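Local atomic coordinates of bifunctional protein FolD (Thermus thermophilus, PDB entry 6V6Y), a protein that probably catalyses the NADP-dependent oxidation of 5,10-methylenetetrahydrofolate to 5,10-methenyltetrahydrofolate and the hydrolysis of that product to 10-formyltetrahydrofolate. Residues E18-L23 with R55-R60; L70-L75 with P99-Q104; D152-E157 with R177-V182. All blocks are in the same frame, centred on the assembly; numbering follows the deposited sequence.

Interaction 1 of 3, residues E18-L23 with R55-R60; sequences EIRARL and RALGYR
Two aliphatic knuckles of helix 8-24, Ile19 and Leu23, with Arg20 at the flank, meet a leucine and a tyrosine at the end of helix 41-57, without a hydrogen bond between the two segments. Ile19 starts out toward the other segment and crosses both Leu57 and Tyr59 at about a right angle. Its CG2, anti to its own backbone N, sits 4.0 Å from Leu57 CD1 and 3.6 Å from Tyr59 OH, so one methyl fills the notch between the leucine tip and the phenol tip. An alanine here would lack CG2 and CD1, and would probably leave Leu57 CD1 and the Tyr59 tip less firmly packed against helix 8-24. Leu57 CD1 also lies 3.9 Å above one face of the Tyr59 ring, displaced toward its rim. One turn on from Ile19, Leu23 CD1 comes to the edge of the same ring, 4.2 Å from Tyr59 CE1, and rests against the backbone of the helix end, 3.7 Å from Leu57 O.

Helix 41-57 finishes here in a Schellman motif: Gly58, at a phi of 100°, is the residue where it leaves helical geometry, and at this phi a beta carbon would collide with the carbonyl oxygen of Leu57. This turn sends the chain into strand 60-66, completing a beta-alpha-beta crossover from strand 31-37 within the catalytic domain of the folate dehydrogenase/cyclohydrolase family. On the other flank of Leu57, the bent side chain of Arg20 brings NH1 obliquely to 4.1 Å from Leu57 CD2, while its NH2 is held in salt bridges by Glu13 and Glu17. The buried Tyr59 hydroxyl is satisfied by the carbonyl of Met266, whose side chain on helix 257-276 packs against both Ile19 and Leu57.

Interaction 2 of 3, residues L70-L75 with P99-Q104; sequences LPEEAL and PHIRTQ
The two backbones come closest where Glu72 begins helix 72-84 and Ile101 runs up to helix 103-109, their CA atoms 5.3 Å apart, with Pro71 and Arg102 as the respective N-caps. Glu72 carries much of the contact. Beyond CG its chain is extended, and it reaches along the other segment so that each carboxylate oxygen has its own task. OE1 accepts the backbone N-H of Arg102 at 2.9 Å, nearly along the C-O axis of OE1 and almost straight at 170°. OE2 hangs over one face of the Arg102 guanidinium, 3.0 Å from NH1, with the two planes 63° apart. No N-H of the arginine points at this oxygen, so the salt bridge is one of charge alone; it would probably help to keep the buried carboxylate ionised.

At the other end, His100 turns its ring edge to the chain just before the helix. NE2 donates to Leu70 O in a very short bond of 2.4 Å, at 162°, with the oxygen in the ring plane but the nitrogen well above the carbonyl plane. This bond helps to set the rotation of the imidazole, and Ile101 CG1 lies 3.3 Å above one of its faces, toward the rim. The same CG1 touches the first methylene of Glu72, 3.7 Å from CB. Farther out, Ile101 CD1 presses on Leu75 CD1 at 3.5 Å, tighter than usual for two methyls, the side chains crossing at about a right angle.

Away from the polar contacts, Leu70, Leu75 and Ile101 all pack on Leu37 of strand 31-37, and Leu75 and Ile101 also meet Val106 of helix 103-109, so the starts of two helices close over one strand of the three-stranded parallel sheet.

Interaction 3 of 3, residues D152-E157 with R177-V182; sequences DLRGKE and REDATV
A type II beta turn from Leu153 to Lys156 leads into strand 157-161 of the Rossmann-type NAD(P)-binding domain, and it lies against the chain that leaves helix 168-177 for the neighbouring parallel strand 181-185. Gly155, in the positive-phi corner of the turn, donates its N-H to Asp179 O at 2.8 Å, nearly straight at 173° although the nitrogen stands above the carbonyl plane. Asp179 is itself at positive phi, as the C-prime residue of the Schellman motif that ends the helix. The parallel pairing begins where Thr181 N donates to Lys156 O, 2.9 Å away and in the carbonyl plane, and Glu157 forms the parallel bridge with Thr181. A water adds a further, indirect tie, donating to Gly155 O at 2.9 Å and hydrogen-bonded to Thr181 OG1 at 2.8 Å; OG1 also bonds Thr189 OG1 of the second subunit.

The turn is also braced from within. Arg154 grips the Asp152 carboxylate side-on with two nitrogens: NE meets the syn lone pair of OD1 at 2.6 Å, and NH2 reaches OD2 at a very short 2.3 Å. OD1 additionally accepts the backbone N-H of Arg154, making an Asx turn, while Lys156 NZ donates to Asp152 O at 2.6 Å, in the carbonyl plane. Apolar contact is modest: Leu153 crosses Glu178 obliquely, the two CB atoms 3.8 Å apart, and the carboxylate of Glu178 forms a salt bridge with Lys147.

Leu153 lies between helices 137-148 and 168-177, touching Leu146 and Leu175. Strand 157-161 runs between 201-204 and 181-185, and at Val182 the latter pairs antiparallel with a strand of the second subunit, whose Arg198 and Arg163 hold Glu157 and Asp179 by salt bridges.

How the interactions relate
Interactions 1 and 2 both lie in the catalytic domain, their centres 32 Å apart and their nearest atoms about 17 Å apart; interaction 1 lies at the end of helix 41-57, which follows strand 31-37, and interaction 2 packs on that strand. Interaction 3 belongs to the NAD(P)-binding domain, its centre 39 Å from that of interaction 2, across the chain's centre, and its nearest atoms about 13 Å from those of interaction 1. Helix 137-148 reaches both: its Arg144 bridges to Glu18 of segment 18-23, and its C-terminal end borders interaction 3. All three lie away from the NADP pocket, though interaction 3 touches the partner subunit's site through Arg163, a predicted NADP-binding residue.

Interaction 1 of 3, residues E18-L23 with R55-R60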
# COMPACT_ATOMS: atom_id res chain seq x y z
N GLU A 18 9.88 -14.54 23.24
CA GLU A 18 10.64 -13.33 22.92
C GLU A 18 10.17 -12.14 23.75
O GLU A 18 10.99 -11.32 24.21
CB GLU A 18 10.53 -12.99 21.43
CG GLU A 18 11.54 -13.75 20.57
CD GLU A 18 11.17 -13.85 19.10
OE1 GLU A 18 11.50 -14.88 18.48
OE2 GLU A 18 10.55 -12.90 18.56
N ILE A 19 8.86 -12.01 23.96
CA ILE A 19 8.33 -10.87 24.70
C ILE A 19 8.73 -10.96 26.17
O ILE A 19 9.23 -9.99 26.75
CB ILE A 19 6.80 -10.77 24.52
CG1 ILE A 19 6.45 -10.33 23.09
CG2 ILE A 19 6.19 -9.81 25.56
CD1 ILE A 19 4.95 -10.43 22.77
N ARG A 20 8.51 -12.13 26.79
CA ARG A 20 8.86 -12.27 28.21
C ARG A 20 10.34 -11.97 28.44
O ARG A 20 10.69 -11.28 29.41
CB ARG A 20 8.51 -13.68 28.70
CG ARG A 20 7.04 -14.02 28.58
CD ARG A 20 6.69 -15.36 29.21
NE ARG A 20 6.63 -16.46 28.25
CZ ARG A 20 5.50 -17.00 27.79
NH1 ARG A 20 4.32 -16.52 28.19
NH2 ARG A 20 5.54 -18.01 26.94
N ALA A 21 11.20 -12.43 27.54
CA ALA A 21 12.63 -12.18 27.67
C ALA A 21 12.93 -10.70 27.66
O ALA A 21 13.75 -10.21 28.45
CB ALA A 21 13.40 -12.88 26.55
N ARG A 22 12.29 -9.95 26.76
CA ARG A 22 12.62 -8.54 26.62
C ARG A 22 12.09 -7.72 27.79
O ARG A 22 12.66 -6.67 28.12
CB ARG A 22 12.09 -8.04 25.27
CG ARG A 22 12.44 -6.59 24.95
CD ARG A 22 13.82 -6.46 24.33
NE ARG A 22 14.14 -5.06 24.05
CZ ARG A 22 14.55 -4.20 24.98
NH1 ARG A 22 14.69 -4.59 26.24
NH2 ARG A 22 14.82 -2.93 24.64
N LEU A 23 11.02 -8.18 28.45
CA LEU A 23 10.43 -7.42 29.55
C LEU A 23 11.38 -7.34 30.75
O LEU A 23 11.52 -6.27 31.36
CB LEU A 23 9.10 -8.05 29.97
CG LEU A 23 7.90 -7.83 29.03
CD1 LEU A 23 6.70 -8.67 29.48
CD2 LEU A 23 7.53 -6.36 28.94
N ARG A 55 -2.74 -9.59 30.04
CA ARG A 55 -2.54 -9.70 31.48
C ARG A 55 -1.66 -10.89 31.81
O ARG A 55 -0.73 -10.78 32.61
CB ARG A 55 -3.90 -9.77 32.19
CG ARG A 55 -4.56 -8.41 32.28
CD ARG A 55 -6.05 -8.48 32.55
NE ARG A 55 -6.33 -7.67 33.73
CZ ARG A 55 -7.37 -6.86 33.89
NH1 ARG A 55 -8.28 -6.72 32.95
NH2 ARG A 55 -7.48 -6.19 35.02
N ALA A 56 -1.87 -12.02 31.12
CA ALA A 56 -1.00 -13.18 31.32
C ALA A 56 0.46 -12.85 31.05
O ALA A 56 1.35 -13.42 31.69
CB ALA A 56 -1.46 -14.34 30.44
N LEU A 57 0.73 -11.95 30.11
CA LEU A 57 2.12 -11.57 29.86
C LEU A 57 2.68 -10.66 30.94
O LEU A 57 3.90 -10.48 31.00
CB LEU A 57 2.25 -10.86 28.51
CG LEU A 57 2.16 -11.65 27.21
CD1 LEU A 57 2.33 -10.70 26.04
CD2 LEU A 57 3.22 -12.74 27.17
N GLY A 58 1.81 -10.05 31.76
CA GLY A 58 2.23 -9.04 32.72
C GLY A 58 1.99 -7.61 32.30
O GLY A 58 2.46 -6.69 32.98
N TYR A 59 1.29 -7.38 31.19
CA TYR A 59 0.97 -6.02 30.79
C TYR A 59 -0.05 -5.42 31.75
O TYR A 59 -0.84 -6.12 32.38
CB TYR A 59 0.38 -5.99 29.37
CG TYR A 59 1.33 -6.27 28.22
CD1 TYR A 59 2.64 -6.67 28.44
CD2 TYR A 59 0.89 -6.15 26.90
CE1 TYR A 59 3.50 -6.94 27.38
CE2 TYR A 59 1.74 -6.41 25.84
CZ TYR A 59 3.03 -6.80 26.07
OH TYR A 59 3.87 -7.06 25.00
N ARG A 60 -0.05 -4.09 31.83
CA ARG A 60 -1.22 -3.38 32.33
C ARG A 60 -2.24 -3.36 31.19
O ARG A 60 -1.98 -2.78 30.13
CB ARG A 60 -0.85 -1.97 32.78
CG ARG A 60 0.39 -1.87 33.71
CD ARG A 60 0.75 -0.40 34.10
NE ARG A 60 1.58 0.28 33.08
CZ ARG A 60 1.83 1.60 33.04
NH1 ARG A 60 1.32 2.40 33.96
NH2 ARG A 60 2.58 2.12 32.06

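Interaction 2 of 3, residues L70-L75 with P99-Q104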
# COMPACT_ATOMS: atom_id res chain seq x y z
N LEU A 70 -22.88 5.59 22.48
CA LEU A 70 -21.91 6.64 22.78
C LEU A 70 -21.75 7.54 21.56
O LEU A 70 -21.60 7.04 20.44
CB LEU A 70 -20.57 6.03 23.19
CG LEU A 70 -19.51 7.05 23.63
CD1 LEU A 70 -19.74 7.47 25.07
CD2 LEU A 70 -18.11 6.49 23.45
N PRO A 71 -21.81 8.86 21.72
CA PRO A 71 -21.58 9.76 20.58
C PRO A 71 -20.13 9.72 20.13
O PRO A 71 -19.20 9.55 20.93
CB PRO A 71 -21.94 11.14 21.13
CG PRO A 71 -21.77 11.02 22.61
CD PRO A 71 -22.13 9.60 22.96
N GLU A 72 -19.92 9.91 18.82
CA GLU A 72 -18.56 9.82 18.30
C GLU A 72 -17.68 10.93 18.87
O GLU A 72 -16.46 10.76 18.97
CB GLU A 72 -18.57 9.83 16.76
CG GLU A 72 -18.30 11.16 16.12
CD GLU A 72 -18.07 11.06 14.61
OE1 GLU A 72 -18.27 9.97 14.02
OE2 GLU A 72 -17.68 12.07 14.01
N GLU A 73 -18.29 12.04 19.28
CA GLU A 73 -17.55 13.13 19.90
C GLU A 73 -16.98 12.71 21.25
O GLU A 73 -15.86 13.11 21.61
CB GLU A 73 -18.46 14.36 20.07
CG GLU A 73 -19.23 14.82 18.80
CD GLU A 73 -20.22 13.79 18.20
OE1 GLU A 73 -20.54 12.76 18.86
OE2 GLU A 73 -20.67 13.99 17.05
N ALA A 74 -17.72 11.90 22.01
CA ALA A 74 -17.19 11.37 23.27
C ALA A 74 -16.06 10.37 23.02
O ALA A 74 -15.04 10.40 23.72
CB ALA A 74 -18.32 10.74 24.09
N LEU A 75 -16.23 9.47 22.04
CA LEU A 75 -15.14 8.55 21.68
C LEU A 75 -13.86 9.29 21.34
O LEU A 75 -12.78 8.94 21.82
CB LEU A 75 -15.55 7.68 20.49
CG LEU A 75 -15.64 6.16 20.65
CD1 LEU A 75 -15.76 5.52 19.28
CD2 LEU A 75 -14.46 5.56 21.42
N PRO A 99 -23.01 2.20 13.64
CA PRO A 99 -23.13 2.97 12.38
C PRO A 99 -23.07 4.48 12.54
O PRO A 99 -22.68 5.17 11.59
CB PRO A 99 -24.49 2.53 11.84
CG PRO A 99 -24.71 1.19 12.41
CD PRO A 99 -24.09 1.21 13.77
N HIS A 100 -23.45 5.02 13.70
CA HIS A 100 -23.47 6.46 13.86
C HIS A 100 -22.07 7.05 14.01
O HIS A 100 -21.94 8.28 14.14
CB HIS A 100 -24.35 6.85 15.05
CG HIS A 100 -23.74 6.57 16.40
ND1 HIS A 100 -23.87 5.36 17.04
CD2 HIS A 100 -23.01 7.37 17.23
CE1 HIS A 100 -23.24 5.41 18.20
NE2 HIS A 100 -22.71 6.62 18.34
N ILE A 101 -21.03 6.21 13.95
CA ILE A 101 -19.65 6.60 14.21
C ILE A 101 -18.83 6.39 12.95
O ILE A 101 -18.92 5.33 12.32
CB ILE A 101 -19.07 5.81 15.40
CG1 ILE A 101 -19.71 6.31 16.70
CG2 ILE A 101 -17.54 5.91 15.43
CD1 ILE A 101 -18.91 6.04 17.94
N ARG A 102 -18.05 7.41 12.58
CA ARG A 102 -17.19 7.36 11.40
C ARG A 102 -15.88 6.65 11.76
O ARG A 102 -15.00 7.24 12.39
CB ARG A 102 -16.94 8.77 10.87
CG ARG A 102 -18.16 9.44 10.23
CD ARG A 102 -18.46 10.81 10.88
NE ARG A 102 -17.31 11.71 10.81
CZ ARG A 102 -17.33 13.00 11.14
NH1 ARG A 102 -18.46 13.56 11.58
NH2 ARG A 102 -16.23 13.74 11.04
N THR A 103 -15.75 5.40 11.31
CA THR A 103 -14.62 4.56 11.72
C THR A 103 -13.28 5.18 11.33
O THR A 103 -12.39 5.31 12.18
CB THR A 103 -14.80 3.16 11.11
OG1 THR A 103 -15.99 2.58 11.65
CG2 THR A 103 -13.62 2.27 11.43
N GLN A 104 -13.11 5.57 10.06
CA GLN A 104 -11.87 6.22 9.64
C GLN A 104 -11.53 7.39 10.56
O GLN A 104 -10.38 7.55 10.98
CB GLN A 104 -11.99 6.67 8.17
CG GLN A 104 -11.15 7.93 7.77
CD GLN A 104 -11.20 8.28 6.25
OE1 GLN A 104 -12.14 7.92 5.53
NE2 GLN A 104 -10.17 8.99 5.78

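Interaction 3 of 3, residues D152-E157 with R177-V182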
# COMPACT_ATOMS: atom_id res chain seq x y z
N ASP A 152 10.79 -19.92 2.86
CA ASP A 152 11.63 -18.86 2.31
C ASP A 152 10.78 -18.13 1.26
O ASP A 152 10.54 -18.65 0.17
CB ASP A 152 12.90 -19.44 1.70
CG ASP A 152 13.81 -18.39 1.07
OD1 ASP A 152 13.49 -17.18 1.10
OD2 ASP A 152 14.87 -18.78 0.54
N LEU A 153 10.32 -16.92 1.61
CA LEU A 153 9.34 -16.23 0.78
C LEU A 153 9.94 -15.52 -0.43
O LEU A 153 9.19 -15.15 -1.34
CB LEU A 153 8.57 -15.21 1.64
CG LEU A 153 7.67 -15.81 2.73
CD1 LEU A 153 7.22 -14.74 3.73
CD2 LEU A 153 6.49 -16.51 2.11
N ARG A 154 11.27 -15.34 -0.45
CA ARG A 154 11.97 -14.70 -1.56
C ARG A 154 11.73 -15.47 -2.85
O ARG A 154 12.06 -16.66 -2.94
CB ARG A 154 13.47 -14.62 -1.27
CG ARG A 154 13.80 -13.78 -0.03
CD ARG A 154 15.20 -14.08 0.55
NE ARG A 154 15.43 -15.52 0.68
CZ ARG A 154 16.61 -16.10 0.55
NH1 ARG A 154 17.69 -15.37 0.28
NH2 ARG A 154 16.72 -17.42 0.67
N GLY A 155 11.16 -14.80 -3.84
CA GLY A 155 10.89 -15.43 -5.11
C GLY A 155 9.67 -16.32 -5.15
O GLY A 155 9.37 -16.88 -6.21
N LYS A 156 8.93 -16.45 -4.06
CA LYS A 156 7.74 -17.30 -4.06
C LYS A 156 6.56 -16.61 -4.72
O LYS A 156 6.35 -15.41 -4.57
CB LYS A 156 7.35 -17.69 -2.63
CG LYS A 156 8.27 -18.69 -1.94
CD LYS A 156 8.08 -20.11 -2.45
CE LYS A 156 8.90 -21.09 -1.58
NZ LYS A 156 10.33 -20.66 -1.53
N GLU A 157 5.75 -17.40 -5.42
CA GLU A 157 4.48 -16.93 -5.95
C GLU A 157 3.44 -16.98 -4.85
O GLU A 157 3.00 -18.07 -4.46
CB GLU A 157 4.07 -17.80 -7.13
CG GLU A 157 3.03 -17.17 -8.01
CD GLU A 157 3.43 -17.27 -9.46
OE1 GLU A 157 2.56 -17.67 -10.26
OE2 GLU A 157 4.60 -16.98 -9.78
N ARG A 177 8.02 -6.98 1.08
CA ARG A 177 9.25 -6.77 1.82
C ARG A 177 10.05 -8.05 2.00
O ARG A 177 11.26 -7.99 2.23
CB ARG A 177 8.96 -6.17 3.18
CG ARG A 177 8.44 -4.78 3.17
CD ARG A 177 8.41 -4.34 4.60
NE ARG A 177 7.93 -3.00 4.75
CZ ARG A 177 8.23 -2.22 5.77
NH1 ARG A 177 9.00 -2.67 6.74
NH2 ARG A 177 7.75 -0.98 5.83
N GLU A 178 9.40 -9.21 1.91
CA GLU A 178 10.08 -10.50 1.91
C GLU A 178 10.44 -10.96 0.50
O GLU A 178 10.88 -12.11 0.33
CB GLU A 178 9.21 -11.58 2.58
CG GLU A 178 8.56 -11.17 3.89
CD GLU A 178 9.58 -10.89 5.00
OE1 GLU A 178 10.74 -11.35 4.88
OE2 GLU A 178 9.23 -10.21 5.98
N ASP A 179 10.25 -10.10 -0.51
CA ASP A 179 10.63 -10.37 -1.90
C ASP A 179 9.80 -11.47 -2.53
O ASP A 179 10.25 -12.13 -3.48
CB ASP A 179 12.13 -10.71 -2.02
CG ASP A 179 13.02 -9.50 -1.76
OD1 ASP A 179 12.52 -8.35 -1.81
OD2 ASP A 179 14.23 -9.69 -1.51
N ALA A 180 8.57 -11.65 -2.06
CA ALA A 180 7.61 -12.50 -2.76
C ALA A 180 7.05 -11.78 -3.99
O ALA A 180 7.01 -10.55 -4.06
CB ALA A 180 6.45 -12.88 -1.83
N THR A 181 6.58 -12.58 -4.96
CA THR A 181 5.74 -12.09 -6.04
C THR A 181 4.29 -12.21 -5.59
O THR A 181 3.81 -13.31 -5.29
CB THR A 181 5.96 -12.88 -7.33
OG1 THR A 181 7.31 -12.72 -7.78
CG2 THR A 181 4.99 -12.41 -8.43
N VAL A 182 3.57 -11.08 -5.54
CA VAL A 182 2.29 -11.02 -4.86
C VAL A 182 1.17 -10.76 -5.85
O VAL A 182 1.26 -9.84 -6.66
CB VAL A 182 2.30 -9.95 -3.75
CG1 VAL A 182 0.92 -9.86 -3.14
CG2 VAL A 182 3.33 -10.33 -2.68
O HOH W 1 8.40 -15.22 -8.32